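Alpha-galactosidase 1 (Saccharomyces cerevisiae, PDB 3LRK) hydrolyses terminal, non-reducing alpha-D-galactose residues from alpha-D-galactosides such as galactose oligosaccharides and galactomannans, acting as a secreted homotetrameric glycosidase. Local coordinates at residues A212-P217 / C237-I242. The protein carries 1 engineered substitution. Sequence-based numbering, arbitrary orientation.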
ATOM      1  N   ALA A 212     -20.981  16.219  11.747  1.00 22.36           N
ATOM      2  CA  ALA A 212     -22.288  15.853  12.284  1.00 22.81           C
ATOM      3  C   ALA A 212     -23.118  15.015  11.294  1.00 22.76           C
ATOM      4  O   ALA A 212     -24.239  15.385  10.910  1.00 22.95           O
ATOM      5  CB  ALA A 212     -23.060  17.117  12.740  1.00 23.20           C
ATOM      6  N   GLU A 213     -22.549  13.885  10.884  1.00 21.95           N
ATOM      7  CA  GLU A 213     -23.216  12.925  10.020  1.00 22.13           C
ATOM      8  C   GLU A 213     -22.939  11.551  10.601  1.00 21.86           C
ATOM      9  O   GLU A 213     -21.801  11.259  10.977  1.00 21.60           O
ATOM     10  CB  GLU A 213     -22.646  12.977   8.595  1.00 22.16           C
ATOM     11  CG  GLU A 213     -22.998  14.228   7.800  1.00 22.66           C
ATOM     12  CD  GLU A 213     -24.456  14.276   7.374  1.00 23.89           C
ATOM     13  OE1 GLU A 213     -25.148  13.236   7.430  1.00 24.22           O
ATOM     14  OE2 GLU A 213     -24.906  15.368   6.966  1.00 25.75           O
ATOM     15  N   PHE A 214     -23.963  10.706  10.679  1.00 21.61           N
ATOM     16  CA  PHE A 214     -23.785   9.416  11.345  1.00 21.72           C
ATOM     17  C   PHE A 214     -23.122   8.381  10.433  1.00 21.70           C
ATOM     18  O   PHE A 214     -22.331   7.572  10.909  1.00 22.19           O
ATOM     19  CB  PHE A 214     -25.115   8.882  11.885  1.00 21.77           C
ATOM     20  CG  PHE A 214     -24.957   7.806  12.924  1.00 21.84           C
ATOM     21  CD1 PHE A 214     -24.519   8.124  14.213  1.00 21.35           C
ATOM     22  CD2 PHE A 214     -25.244   6.473  12.621  1.00 22.02           C
ATOM     23  CE1 PHE A 214     -24.375   7.136  15.188  1.00 21.63           C
ATOM     24  CE2 PHE A 214     -25.102   5.477  13.591  1.00 21.69           C
ATOM     25  CZ  PHE A 214     -24.663   5.816  14.875  1.00 22.54           C
ATOM     26  N   THR A 215     -23.430   8.422   9.133  1.00 21.69           N
ATOM     27  CA  THR A 215     -22.946   7.408   8.184  1.00 21.80           C
ATOM     28  C   THR A 215     -22.418   7.965   6.857  1.00 22.38           C
ATOM     29  O   THR A 215     -21.737   7.254   6.117  1.00 22.72           O
ATOM     30  CB  THR A 215     -24.063   6.391   7.789  1.00 21.85           C
ATOM     31  OG1 THR A 215     -24.963   7.019   6.872  1.00 21.77           O
ATOM     32  CG2 THR A 215     -24.836   5.858   8.997  1.00 21.50           C
ATOM     33  N   ARG A 216     -22.752   9.213   6.542  1.00 22.89           N
ATOM     34  CA  ARG A 216     -22.564   9.749   5.180  1.00 23.37           C
ATOM     35  C   ARG A 216     -21.119   9.646   4.637  1.00 23.59           C
ATOM     36  O   ARG A 216     -20.203  10.264   5.186  1.00 22.99           O
ATOM     37  CB  ARG A 216     -23.051  11.203   5.125  1.00 23.75           C
ATOM     38  CG  ARG A 216     -23.288  11.733   3.708  1.00 25.18           C
ATOM     39  CD  ARG A 216     -23.467  13.253   3.687  1.00 28.63           C
ATOM     40  NE  ARG A 216     -23.759  13.744   2.339  1.00 31.34           N
ATOM     41  CZ  ARG A 216     -22.853  13.939   1.377  1.00 34.26           C
ATOM     42  NH1 ARG A 216     -21.562  13.689   1.590  1.00 35.86           N
ATOM     43  NH2 ARG A 216     -23.241  14.383   0.188  1.00 33.80           N
ATOM     44  N   PRO A 217     -20.911   8.857   3.563  1.00 24.01           N
ATOM     45  CA  PRO A 217     -19.622   8.931   2.886  1.00 24.32           C
ATOM     46  C   PRO A 217     -19.416  10.328   2.290  1.00 24.27           C
ATOM     47  O   PRO A 217     -20.378  10.966   1.843  1.00 24.54           O
ATOM     48  CB  PRO A 217     -19.740   7.871   1.780  1.00 24.86           C
ATOM     49  CG  PRO A 217     -20.843   6.957   2.257  1.00 24.29           C
ATOM     50  CD  PRO A 217     -21.804   7.871   2.928  1.00 23.89           C
ATOM     51  N   CYS A 237     -15.456  13.294   7.836  1.00 22.07           N
ATOM     52  CA  CYS A 237     -15.634  11.862   8.015  1.00 22.21           C
ATOM     53  C   CYS A 237     -16.818  11.652   8.953  1.00 21.97           C
ATOM     54  O   CYS A 237     -16.944  12.358   9.944  1.00 22.41           O
ATOM     55  CB  CYS A 237     -14.369  11.246   8.619  1.00 22.13           C
ATOM     56  SG  CYS A 237     -12.867  11.438   7.627  1.00 22.06           S
ATOM     57  N   SER A 238     -17.687  10.702   8.627  1.00 21.71           N
ATOM     58  CA  SER A 238     -18.867  10.417   9.452  1.00 21.51           C
ATOM     59  C   SER A 238     -18.509   9.717  10.765  1.00 21.21           C
ATOM     60  O   SER A 238     -17.418   9.173  10.917  1.00 21.28           O
ATOM     61  CB  SER A 238     -19.877   9.563   8.687  1.00 21.37           C
ATOM     62  OG  SER A 238     -19.399   8.241   8.556  1.00 22.33           O
ATOM     63  N   ILE A 239     -19.450   9.741  11.704  1.00 20.61           N
ATOM     64  CA  ILE A 239     -19.301   9.091  13.013  1.00 20.33           C
ATOM     65  C   ILE A 239     -18.910   7.603  12.890  1.00 20.42           C
ATOM     66  O   ILE A 239     -17.925   7.163  13.486  1.00 19.98           O
ATOM     67  CB  ILE A 239     -20.578   9.316  13.864  1.00 19.90           C
ATOM     68  CG1 ILE A 239     -20.627  10.782  14.328  1.00 21.01           C
ATOM     69  CG2 ILE A 239     -20.657   8.339  15.050  1.00 19.60           C
ATOM     70  CD1 ILE A 239     -22.037  11.325  14.618  1.00 20.95           C
ATOM     71  N   MET A 240     -19.664   6.860  12.084  1.00 20.39           N
ATOM     72  CA  MET A 240     -19.423   5.438  11.864  1.00 20.73           C
ATOM     73  C   MET A 240     -18.131   5.158  11.110  1.00 20.40           C
ATOM     74  O   MET A 240     -17.487   4.138  11.349  1.00 20.93           O
ATOM     75  CB  MET A 240     -20.599   4.793  11.114  1.00 20.65           C
ATOM     76  CG  MET A 240     -21.876   4.608  11.937  1.00 21.18           C
ATOM     77  SD  MET A 240     -21.664   3.708  13.484  1.00 23.31           S
ATOM     78  CE  MET A 240     -21.037   2.114  12.935  1.00 21.01           C
ATOM     79  N   ASN A 241     -17.773   6.044  10.179  1.00 20.54           N
ATOM     80  CA  ASN A 241     -16.505   5.937   9.455  1.00 20.42           C
ATOM     81  C   ASN A 241     -15.341   5.959  10.443  1.00 20.25           C
ATOM     82  O   ASN A 241     -14.428   5.144  10.336  1.00 19.82           O
ATOM     83  CB  ASN A 241     -16.364   7.067   8.415  1.00 20.41           C
ATOM     84  CG  ASN A 241     -14.968   7.127   7.776  1.00 20.87           C
ATOM     85  OD1 ASN A 241     -14.009   7.617   8.382  1.00 20.51           O
ATOM     86  ND2 ASN A 241     -14.869   6.671   6.528  1.00 21.70           N
ATOM     87  N   ILE A 242     -15.414   6.869  11.422  1.00 19.72           N
ATOM     88  CA  ILE A 242     -14.342   7.072  12.398  1.00 20.01           C
ATOM     89  C   ILE A 242     -14.322   5.956  13.444  1.00 20.01           C
ATOM     90  O   ILE A 242     -13.253   5.448  13.785  1.00 19.58           O
ATOM     91  CB  ILE A 242     -14.422   8.487  13.045  1.00 19.97           C
ATOM     92  CG1 ILE A 242     -14.008   9.544  12.004  1.00 19.99           C
ATOM     93  CG2 ILE A 242     -13.542   8.587  14.291  1.00 20.27           C
ATOM     94  CD1 ILE A 242     -14.325  10.961  12.394  1.00 20.08           C
TER
HETATM   95  O   HOH W   1     -17.582   9.408   5.972  1.00 24.08           O
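The carbonyl oxygen E213 O is held by one hydrogen bond, from I239 N at 2.9 Å, nearly straight (173°) and close to the C=O axis. Next along, M240 N donates to F214 O at 3.0 Å, but from above the carbonyl plane, 27° out of it. S238, the N-cap of helix 239-246, accepts from N241 N through its OG, set between its own N and carbonyl carbon (chi1 72°). A water takes S238 N at 3.0 Å and donates to R216 O, so the N-H groups of I239, M240 and N241, the first three of the helix, and that of the cap residue all have acceptors. F214, CG anti to its N, brings its ring over M240: M240 CG lies 4.2 Å from the F214 ring centroid, over one face, while M240 SD stands obliquely by F214 CE2 and CZ, a Met-aromatic contact. I239 CG2 approaches F214 CE1 at 3.9 Å, and H460 stacks on the ring. An alanine here removes these ring contacts and would probably loosen the loop's packing on the helix start. The loop after strand 203-205 of the TIM-barrel domain thus supplies partly negative carbonyl oxygens to a helix N-terminus, where the helix dipole would probably favour them.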